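Local coordinates for ForH (PDB 6NKO), which is of unknown function but probably takes part in formycin A biosynthesis and resembles part of the AICAR transformylase/IMP cyclohydrolase bienzyme of purine biosynthesis, at residues Arg31-Gly39 and Thr53-His62; Gly39-Val47 and Leu169-Pro179. All coordinates share one frame; numbering follows the deposited sequence.

Contact 1 (Arg31-Gly39 and Thr53-His62); sequences RNIEPLAAG and TYRLLRDAGH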
loop_
_atom_site.group_PDB
_atom_site.type_symbol
_atom_site.label_atom_id
_atom_site.label_comp_id
_atom_site.label_asym_id
_atom_site.label_seq_id
_atom_site.Cartn_x
_atom_site.Cartn_y
_atom_site.Cartn_z
ATOM N N ARG A 31 -4.467 -5.366 -11.513
ATOM C CA ARG A 31 -4.040 -6.657 -12.037
ATOM C C ARG A 31 -3.481 -7.527 -10.917
ATOM O O ARG A 31 -2.633 -7.085 -10.135
ATOM C CB ARG A 31 -2.996 -6.463 -13.137
ATOM C CG ARG A 31 -2.218 -7.725 -13.487
ATOM C CD ARG A 31 -1.619 -7.639 -14.885
ATOM N NE ARG A 31 -0.326 -6.959 -14.881
ATOM C CZ ARG A 31 0.821 -7.528 -14.522
ATOM N NH1 ARG A 31 0.845 -8.798 -14.139
ATOM N NH2 ARG A 31 1.946 -6.827 -14.545
ATOM N N ASN A 32 -3.980 -8.763 -10.837
ATOM C CA ASN A 32 -3.585 -9.786 -9.870
ATOM C C ASN A 32 -3.996 -9.461 -8.439
ATOM O O ASN A 32 -3.558 -10.151 -7.510
ATOM C CB ASN A 32 -2.075 -10.053 -9.898
ATOM C CG ASN A 32 -1.598 -10.570 -11.235
ATOM O OD1 ASN A 32 -2.396 -11.000 -12.067
ATOM N ND2 ASN A 32 -0.287 -10.535 -11.450
ATOM N N ILE A 33 -4.828 -8.437 -8.225
ATOM C CA ILE A 33 -5.159 -8.052 -6.855
ATOM C C ILE A 33 -6.121 -9.048 -6.217
ATOM O O ILE A 33 -6.128 -9.213 -4.991
ATOM C CB ILE A 33 -5.719 -6.616 -6.812
ATOM C CG1 ILE A 33 -5.502 -6.004 -5.426
ATOM C CG2 ILE A 33 -7.202 -6.591 -7.169
ATOM C CD1 ILE A 33 -4.088 -6.146 -4.903
ATOM N N GLU A 34 -6.937 -9.734 -7.020
ATOM C CA GLU A 34 -7.914 -10.666 -6.466
ATOM C C GLU A 34 -7.269 -11.974 -6.009
ATOM O O GLU A 34 -7.603 -12.460 -4.922
ATOM C CB GLU A 34 -9.034 -10.949 -7.471
ATOM C CG GLU A 34 -10.176 -11.766 -6.883
ATOM C CD GLU A 34 -11.315 -11.983 -7.859
ATOM O OE1 GLU A 34 -11.278 -11.398 -8.961
ATOM O OE2 GLU A 34 -12.252 -12.740 -7.520
ATOM N N PRO A 35 -6.364 -12.591 -6.783
ATOM C CA PRO A 35 -5.697 -13.796 -6.260
ATOM C C PRO A 35 -4.866 -13.526 -5.020
ATOM O O PRO A 35 -4.636 -14.446 -4.226
ATOM C CB PRO A 35 -4.823 -14.260 -7.434
ATOM C CG PRO A 35 -5.436 -13.650 -8.633
ATOM C CD PRO A 35 -5.971 -12.329 -8.180
ATOM N N LEU A 36 -4.401 -12.289 -4.831
ATOM C CA LEU A 36 -3.652 -11.954 -3.627
ATOM C C LEU A 36 -4.586 -11.753 -2.439
ATOM O O LEU A 36 -4.389 -12.351 -1.378
ATOM C CB LEU A 36 -2.802 -10.705 -3.867
ATOM C CG LEU A 36 -1.986 -10.191 -2.677
ATOM C CD1 LEU A 36 -0.897 -11.185 -2.299
ATOM C CD2 LEU A 36 -1.388 -8.824 -2.977
ATOM N N ALA A 37 -5.619 -10.922 -2.609
ATOM C CA ALA A 37 -6.577 -10.688 -1.531
ATOM C C ALA A 37 -7.249 -11.985 -1.101
ATOM O O ALA A 37 -7.376 -12.266 0.096
ATOM C CB ALA A 37 -7.622 -9.663 -1.972
ATOM N N ALA A 38 -7.688 -12.792 -2.071
ATOM C CA ALA A 38 -8.307 -14.071 -1.738
ATOM C C ALA A 38 -7.305 -15.013 -1.086
ATOM O O ALA A 38 -7.624 -15.681 -0.097
ATOM C CB ALA A 38 -8.909 -14.708 -2.990
ATOM N N GLY A 39 -6.082 -15.072 -1.619
ATOM C CA GLY A 39 -5.075 -15.949 -1.043
ATOM C C GLY A 39 -4.740 -15.594 0.394
ATOM O O GLY A 39 -4.483 -16.476 1.218
ATOM N N THR A 53 -10.115 -0.657 -4.700
ATOM C CA THR A 53 -9.937 -2.090 -4.495
ATOM C C THR A 53 -11.080 -2.692 -3.690
ATOM O O THR A 53 -11.450 -3.851 -3.910
ATOM C CB THR A 53 -8.604 -2.354 -3.790
ATOM O OG1 THR A 53 -7.607 -1.461 -4.301
ATOM C CG2 THR A 53 -8.157 -3.780 -4.019
ATOM N N TYR A 54 -11.656 -1.922 -2.762
ATOM C CA TYR A 54 -12.676 -2.462 -1.869
ATOM C C TYR A 54 -13.926 -2.871 -2.638
ATOM O O TYR A 54 -14.417 -3.996 -2.488
ATOM C CB TYR A 54 -13.020 -1.438 -0.786
ATOM C CG TYR A 54 -14.150 -1.858 0.129
ATOM C CD1 TYR A 54 -13.933 -2.757 1.165
ATOM C CD2 TYR A 54 -15.434 -1.353 -0.039
ATOM C CE1 TYR A 54 -14.962 -3.143 2.006
ATOM C CE2 TYR A 54 -16.468 -1.735 0.795
ATOM C CZ TYR A 54 -16.225 -2.630 1.816
ATOM O OH TYR A 54 -17.250 -3.015 2.652
ATOM N N ARG A 55 -14.455 -1.968 -3.467
ATOM C CA ARG A 55 -15.694 -2.257 -4.181
ATOM C C ARG A 55 -15.521 -3.430 -5.135
ATOM O O ARG A 55 -16.437 -4.244 -5.304
ATOM C CB ARG A 55 -16.168 -1.015 -4.938
ATOM C CG ARG A 55 -17.566 -1.144 -5.531
ATOM C CD ARG A 55 -18.643 -0.951 -4.472
ATOM N NE ARG A 55 -18.981 -2.203 -3.800
ATOM C CZ ARG A 55 -19.456 -2.282 -2.561
ATOM N NH1 ARG A 55 -19.657 -1.178 -1.853
ATOM N NH2 ARG A 55 -19.733 -3.465 -2.030
ATOM N N LEU A 56 -14.347 -3.541 -5.757
ATOM C CA LEU A 56 -14.096 -4.651 -6.669
ATOM C C LEU A 56 -14.033 -5.978 -5.923
ATOM O O LEU A 56 -14.608 -6.976 -6.372
ATOM C CB LEU A 56 -12.802 -4.407 -7.442
ATOM C CG LEU A 56 -12.301 -5.566 -8.302
ATOM C CD1 LEU A 56 -12.988 -5.554 -9.658
ATOM C CD2 LEU A 56 -10.791 -5.500 -8.458
ATOM N N LEU A 57 -13.341 -6.009 -4.782
ATOM C CA LEU A 57 -13.179 -7.266 -4.058
ATOM C C LEU A 57 -14.468 -7.691 -3.368
ATOM O O LEU A 57 -14.753 -8.890 -3.280
ATOM C CB LEU A 57 -12.046 -7.146 -3.039
ATOM C CG LEU A 57 -10.636 -6.952 -3.600
ATOM C CD1 LEU A 57 -9.651 -6.674 -2.476
ATOM C CD2 LEU A 57 -10.201 -8.163 -4.414
ATOM N N ARG A 58 -15.258 -6.732 -2.878
ATOM C CA ARG A 58 -16.503 -7.079 -2.200
ATOM C C ARG A 58 -17.563 -7.548 -3.189
ATOM O O ARG A 58 -18.336 -8.465 -2.888
ATOM C CB ARG A 58 -17.013 -5.885 -1.391
ATOM C CG ARG A 58 -16.655 -5.952 0.086
ATOM C CD ARG A 58 -17.895 -6.077 0.956
ATOM N NE ARG A 58 -17.563 -6.423 2.336
ATOM C CZ ARG A 58 -18.262 -7.271 3.083
ATOM N NH1 ARG A 58 -19.339 -7.864 2.586
ATOM N NH2 ARG A 58 -17.887 -7.527 4.330
ATOM N N ASP A 59 -17.621 -6.929 -4.372
ATOM C CA ASP A 59 -18.530 -7.415 -5.405
ATOM C C ASP A 59 -18.160 -8.823 -5.849
ATOM O O ASP A 59 -19.030 -9.588 -6.280
ATOM C CB ASP A 59 -18.535 -6.461 -6.601
ATOM C CG ASP A 59 -19.206 -5.136 -6.291
ATOM O OD1 ASP A 59 -19.867 -5.031 -5.236
ATOM O OD2 ASP A 59 -19.067 -4.196 -7.102
ATOM N N ALA A 60 -16.878 -9.179 -5.752
ATOM C CA ALA A 60 -16.422 -10.537 -6.018
ATOM C C ALA A 60 -16.625 -11.466 -4.827
ATOM O O ALA A 60 -16.231 -12.634 -4.899
ATOM C CB ALA A 60 -14.944 -10.527 -6.421
ATOM N N GLY A 61 -17.204 -10.977 -3.732
ATOM C CA GLY A 61 -17.535 -11.839 -2.612
ATOM C C GLY A 61 -16.398 -12.158 -1.670
ATOM O O GLY A 61 -16.364 -13.258 -1.104
ATOM N N HIS A 62 -15.475 -11.225 -1.465
ATOM C CA HIS A 62 -14.384 -11.415 -0.523
ATOM C C HIS A 62 -14.610 -10.514 0.684
ATOM O O HIS A 62 -15.073 -9.374 0.542
ATOM C CB HIS A 62 -13.036 -11.098 -1.186
ATOM C CG HIS A 62 -12.685 -12.006 -2.325
ATOM N ND1 HIS A 62 -12.816 -11.630 -3.645
ATOM C CD2 HIS A 62 -12.202 -13.272 -2.341
ATOM C CE1 HIS A 62 -12.424 -12.622 -4.426
ATOM N NE2 HIS A 62 -12.048 -13.631 -3.659
#

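Contact 2 (Gly39-Val47 and Leu169-Pro179); sequences GLLRLGWRV and LKLLEQGGGLP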
loop_
_atom_site.group_PDB
_atom_site.type_symbol
_atom_site.label_atom_id
_atom_site.label_comp_id
_atom_site.label_asym_id
_atom_site.label_seq_id
_atom_site.Cartn_x
_atom_site.Cartn_y
_atom_site.Cartn_z
ATOM N N GLY A 39 -6.082 -15.072 -1.619
ATOM C CA GLY A 39 -5.075 -15.949 -1.043
ATOM C C GLY A 39 -4.740 -15.594 0.394
ATOM O O GLY A 39 -4.483 -16.476 1.218
ATOM N N LEU A 40 -4.740 -14.298 0.717
ATOM C CA LEU A 40 -4.463 -13.887 2.088
ATOM C C LEU A 40 -5.643 -14.190 3.002
ATOM O O LEU A 40 -5.453 -14.563 4.166
ATOM C CB LEU A 40 -4.112 -12.400 2.131
ATOM C CG LEU A 40 -2.865 -11.966 1.355
ATOM C CD1 LEU A 40 -2.867 -10.460 1.150
ATOM C CD2 LEU A 40 -1.591 -12.418 2.053
ATOM N N LEU A 41 -6.869 -14.046 2.494
ATOM C CA LEU A 41 -8.047 -14.302 3.318
ATOM C C LEU A 41 -8.152 -15.776 3.697
ATOM O O LEU A 41 -8.532 -16.103 4.828
ATOM C CB LEU A 41 -9.307 -13.840 2.589
ATOM C CG LEU A 41 -9.506 -12.324 2.503
ATOM C CD1 LEU A 41 -10.589 -11.982 1.491
ATOM C CD2 LEU A 41 -9.833 -11.736 3.869
ATOM N N ARG A 42 -7.821 -16.680 2.771
ATOM C CA ARG A 42 -7.822 -18.104 3.092
ATOM C C ARG A 42 -6.753 -18.463 4.115
ATOM O O ARG A 42 -6.894 -19.474 4.813
ATOM C CB ARG A 42 -7.627 -18.942 1.824
ATOM C CG ARG A 42 -8.519 -18.535 0.663
ATOM C CD ARG A 42 -8.585 -19.621 -0.400
ATOM N NE ARG A 42 -8.376 -19.085 -1.743
ATOM C CZ ARG A 42 -7.210 -19.103 -2.381
ATOM N NH1 ARG A 42 -6.140 -19.632 -1.801
ATOM N NH2 ARG A 42 -7.110 -18.591 -3.601
ATOM N N LEU A 43 -5.693 -17.663 4.220
ATOM C CA LEU A 43 -4.654 -17.881 5.217
ATOM C C LEU A 43 -5.009 -17.291 6.577
ATOM O O LEU A 43 -4.184 -17.354 7.495
ATOM C CB LEU A 43 -3.329 -17.293 4.729
ATOM C CG LEU A 43 -2.635 -18.037 3.589
ATOM C CD1 LEU A 43 -1.367 -17.306 3.168
ATOM C CD2 LEU A 43 -2.322 -19.470 3.994
ATOM N N GLY A 44 -6.205 -16.727 6.729
ATOM C CA GLY A 44 -6.622 -16.130 7.977
ATOM C C GLY A 44 -6.259 -14.671 8.141
ATOM O O GLY A 44 -6.614 -14.074 9.167
ATOM N N TRP A 45 -5.564 -14.083 7.171
ATOM C CA TRP A 45 -5.204 -12.675 7.253
ATOM C C TRP A 45 -6.452 -11.801 7.254
ATOM O O TRP A 45 -7.512 -12.185 6.752
ATOM C CB TRP A 45 -4.313 -12.276 6.075
ATOM C CG TRP A 45 -2.881 -12.690 6.191
ATOM C CD1 TRP A 45 -2.405 -13.931 6.498
ATOM C CD2 TRP A 45 -1.733 -11.860 5.980
ATOM N NE1 TRP A 45 -1.031 -13.923 6.497
ATOM C CE2 TRP A 45 -0.594 -12.662 6.184
ATOM C CE3 TRP A 45 -1.558 -10.513 5.644
ATOM C CZ2 TRP A 45 0.702 -12.163 6.063
ATOM C CZ3 TRP A 45 -0.270 -10.020 5.523
ATOM C CH2 TRP A 45 0.842 -10.844 5.732
ATOM N N ARG A 46 -6.318 -10.613 7.828
ATOM C CA ARG A 46 -7.295 -9.557 7.629
ATOM C C ARG A 46 -6.829 -8.701 6.461
ATOM O O ARG A 46 -5.662 -8.306 6.401
ATOM C CB ARG A 46 -7.460 -8.712 8.890
ATOM C CG ARG A 46 -8.275 -9.393 9.978
ATOM C CD ARG A 46 -8.404 -8.505 11.198
ATOM N NE ARG A 46 -8.627 -7.109 10.835
ATOM C CZ ARG A 46 -8.058 -6.078 11.450
ATOM N NH1 ARG A 46 -7.225 -6.284 12.461
ATOM N NH2 ARG A 46 -8.321 -4.839 11.054
ATOM N N VAL A 47 -7.732 -8.443 5.521
ATOM C CA VAL A 47 -7.408 -7.717 4.301
ATOM C C VAL A 47 -8.256 -6.455 4.267
ATOM O O VAL A 47 -9.491 -6.531 4.253
ATOM C CB VAL A 47 -7.635 -8.575 3.048
ATOM C CG1 VAL A 47 -7.398 -7.756 1.787
ATOM C CG2 VAL A 47 -6.725 -9.796 3.080
ATOM N N LEU A 169 2.713 -14.603 -2.090
ATOM C CA LEU A 169 1.593 -15.419 -1.635
ATOM C C LEU A 169 1.997 -16.881 -1.492
ATOM O O LEU A 169 1.577 -17.559 -0.545
ATOM C CB LEU A 169 0.415 -15.280 -2.601
ATOM C CG LEU A 169 -0.805 -16.154 -2.303
ATOM C CD1 LEU A 169 -1.335 -15.886 -0.899
ATOM C CD2 LEU A 169 -1.894 -15.934 -3.341
ATOM N N LYS A 170 2.814 -17.386 -2.420
ATOM C CA LYS A 170 3.281 -18.763 -2.313
ATOM C C LYS A 170 4.170 -18.948 -1.091
ATOM O O LYS A 170 4.008 -19.918 -0.344
ATOM C CB LYS A 170 4.019 -19.174 -3.589
ATOM C CG LYS A 170 3.130 -19.210 -4.823
ATOM C CD LYS A 170 3.494 -20.348 -5.759
ATOM C CE LYS A 170 2.648 -20.304 -7.024
ATOM N NZ LYS A 170 1.193 -20.167 -6.717
ATOM N N LEU A 171 5.101 -18.016 -0.863
ATOM C CA LEU A 171 5.965 -18.086 0.312
ATOM C C LEU A 171 5.146 -18.128 1.597
ATOM O O LEU A 171 5.394 -18.958 2.479
ATOM C CB LEU A 171 6.924 -16.897 0.329
ATOM C CG LEU A 171 8.207 -17.008 -0.494
ATOM C CD1 LEU A 171 8.827 -15.636 -0.682
ATOM C CD2 LEU A 171 9.189 -17.954 0.176
ATOM N N LEU A 172 4.160 -17.235 1.718
ATOM C CA LEU A 172 3.300 -17.241 2.897
ATOM C C LEU A 172 2.509 -18.538 3.005
ATOM O O LEU A 172 2.184 -18.977 4.115
ATOM C CB LEU A 172 2.347 -16.044 2.863
ATOM C CG LEU A 172 2.949 -14.664 3.143
ATOM C CD1 LEU A 172 1.958 -13.569 2.785
ATOM C CD2 LEU A 172 3.382 -14.542 4.596
ATOM N N GLU A 173 2.198 -19.170 1.871
ATOM C CA GLU A 173 1.420 -20.402 1.899
ATOM C C GLU A 173 2.250 -21.598 2.353
ATOM O O GLU A 173 1.714 -22.498 3.010
ATOM C CB GLU A 173 0.804 -20.665 0.524
ATOM C CG GLU A 173 -0.622 -20.146 0.394
ATOM C CD GLU A 173 -1.078 -20.014 -1.048
ATOM O OE1 GLU A 173 -2.171 -19.451 -1.275
ATOM O OE2 GLU A 173 -0.349 -20.471 -1.953
ATOM N N GLN A 174 3.546 -21.632 2.025
ATOM C CA GLN A 174 4.395 -22.702 2.540
ATOM C C GLN A 174 4.609 -22.570 4.042
ATOM O O GLN A 174 4.709 -23.583 4.743
ATOM C CB GLN A 174 5.753 -22.719 1.830
ATOM C CG GLN A 174 5.746 -22.253 0.386
ATOM C CD GLN A 174 5.312 -23.330 -0.588
ATOM O OE1 GLN A 174 4.877 -24.409 -0.188
ATOM N NE2 GLN A 174 5.427 -23.040 -1.880
ATOM N N GLY A 175 4.678 -21.342 4.551
ATOM C CA GLY A 175 4.958 -21.112 5.953
ATOM C C GLY A 175 3.734 -20.825 6.797
ATOM O O GLY A 175 3.806 -20.064 7.766
ATOM N N GLY A 176 2.601 -21.427 6.437
ATOM C CA GLY A 176 1.400 -21.313 7.242
ATOM C C GLY A 176 0.841 -19.915 7.378
ATOM O O GLY A 176 0.145 -19.629 8.355
ATOM N N GLY A 177 1.120 -19.030 6.423
ATOM C CA GLY A 177 0.601 -17.680 6.478
ATOM C C GLY A 177 1.313 -16.753 7.433
ATOM O O GLY A 177 0.823 -15.643 7.676
ATOM N N LEU A 178 2.451 -17.164 7.982
ATOM C CA LEU A 178 3.130 -16.294 8.935
ATOM C C LEU A 178 4.064 -15.337 8.198
ATOM O O LEU A 178 4.754 -15.745 7.259
ATOM C CB LEU A 178 3.929 -17.115 9.946
ATOM C CG LEU A 178 3.215 -17.717 11.168
ATOM C CD1 LEU A 178 1.889 -18.387 10.818
ATOM C CD2 LEU A 178 4.131 -18.702 11.880
ATOM N N PRO A 179 4.103 -14.064 8.601
ATOM C CA PRO A 179 4.952 -13.092 7.891
ATOM C C PRO A 179 6.419 -13.475 7.859
ATOM O O PRO A 179 7.137 -13.025 6.957
ATOM C CB PRO A 179 4.731 -11.789 8.676
ATOM C CG PRO A 179 3.428 -11.980 9.383
ATOM C CD PRO A 179 3.353 -13.443 9.702
#

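Contact 1 (Arg31-Gly39 and Thr53-His62)
Leu-57 O is gripped twice by His-62: the backbone N of His-62 lies 3.0 Å from it, and ND1 of its imidazole adds a weak bond at 3.4 Å. The first closes the Schellman motif that ends helix 51-59, with Gly-61 at positive phi; the second, weak as it is, probably helps fix the turn of the imidazole, which lies against helix 33-42. There the ring edge meets Glu-34, whose OE2 lies in the ring plane 3.1 Å from His-62 CE1, a polar approach to a C-H and not to a ring nitrogen. Carboxylate and imidazole stand nearly upright to each other, 80° apart. With CG anti to the backbone N (chi1 -172°) and the chain extended beyond it, Glu-34 carries its carboxylate past the ring to Ala-60 CB. Ala-38 CB nestles obliquely against His-62 NE2 at 3.4 Å. The rest of the interface is aliphatic: Leu-57 CD1 fits against Ala-37 CB at 3.6 Å, and Thr-53 CG2 meets Ile-33 CG1 at 3.7 Å. The two short helical segments cross at -70°, their axes 10.8 Å apart, and Ile-33, Ala-37 and Leu-57 all rest on Leu-25 of strand 22-26, while Ile-33 also touches Tyr-165 of helix 165-174.

Contact 2 (Gly39-Val47 and Leu169-Pro179)
Trp-45 turns the edge of its indole to Gly-177 and approaches Leu-172 at about a right angle. Its NE1 donates to Gly-177 O at 2.8 Å with an N-H...O angle of 154°, using a lone pair in the carbonyl plane, although the oxygen lies slightly off the indole plane. Chi1 of -78° sets CG anti to the carbonyl carbon and chi2 of 50° turns the indole, one face of which has Leu-40 CD2 over its centre. Leu-172 CD1 is shared, lying 3.8 Å from Trp-45 CZ2 and equally near Leu-40 CD2. A phenylalanine here would probably leave Gly-177 O without its indole donor and the turn less firmly tied. Beside the indole, Leu-43 CD1 reaches Gly-177 CA at 3.9 Å and also packs on Leu-172 CB, while the Glu-173 side chain crosses that of Leu-43 at about a right angle. Leu-169 CD1 lies 3.7 Å from Gly-39 C, against bare backbone. Farther out, Arg-42 NH1 and Glu-173 OE1 are 4.0 Å apart, opposite charges beyond a salt bridge. Leu-43 and Trp-45, flanking the Gly-44 of a Schellman motif, thus meet the type I' turn Gly-175 to Leu-178, where helices following central strand 22-26 and edge strand 157-159 pack together in a five-stranded parallel alpha/beta fold, consistent with an MGS-like domain.

Helix 33-42 serves both contacts, first meeting helix 51-59 in contact 1 and then helix 165-174 in contact 2. The centres lie about 15 Å apart, and Gly-39 belongs to both ranges. The two also touch directly: Leu-169 CD2 packs at 3.2 Å from Pro-35 O, and Leu-41 CD1 lies 3.7 Å from His-62 CB. Their segments alternate along the chain. Helix 33-42 thus packs on one helix near in sequence and one far off, the closest ends of the paired segments being 14 residues apart in contact 1 and 122 in contact 2. The structure is an apo form, and neither contact can be assigned to a ligand site.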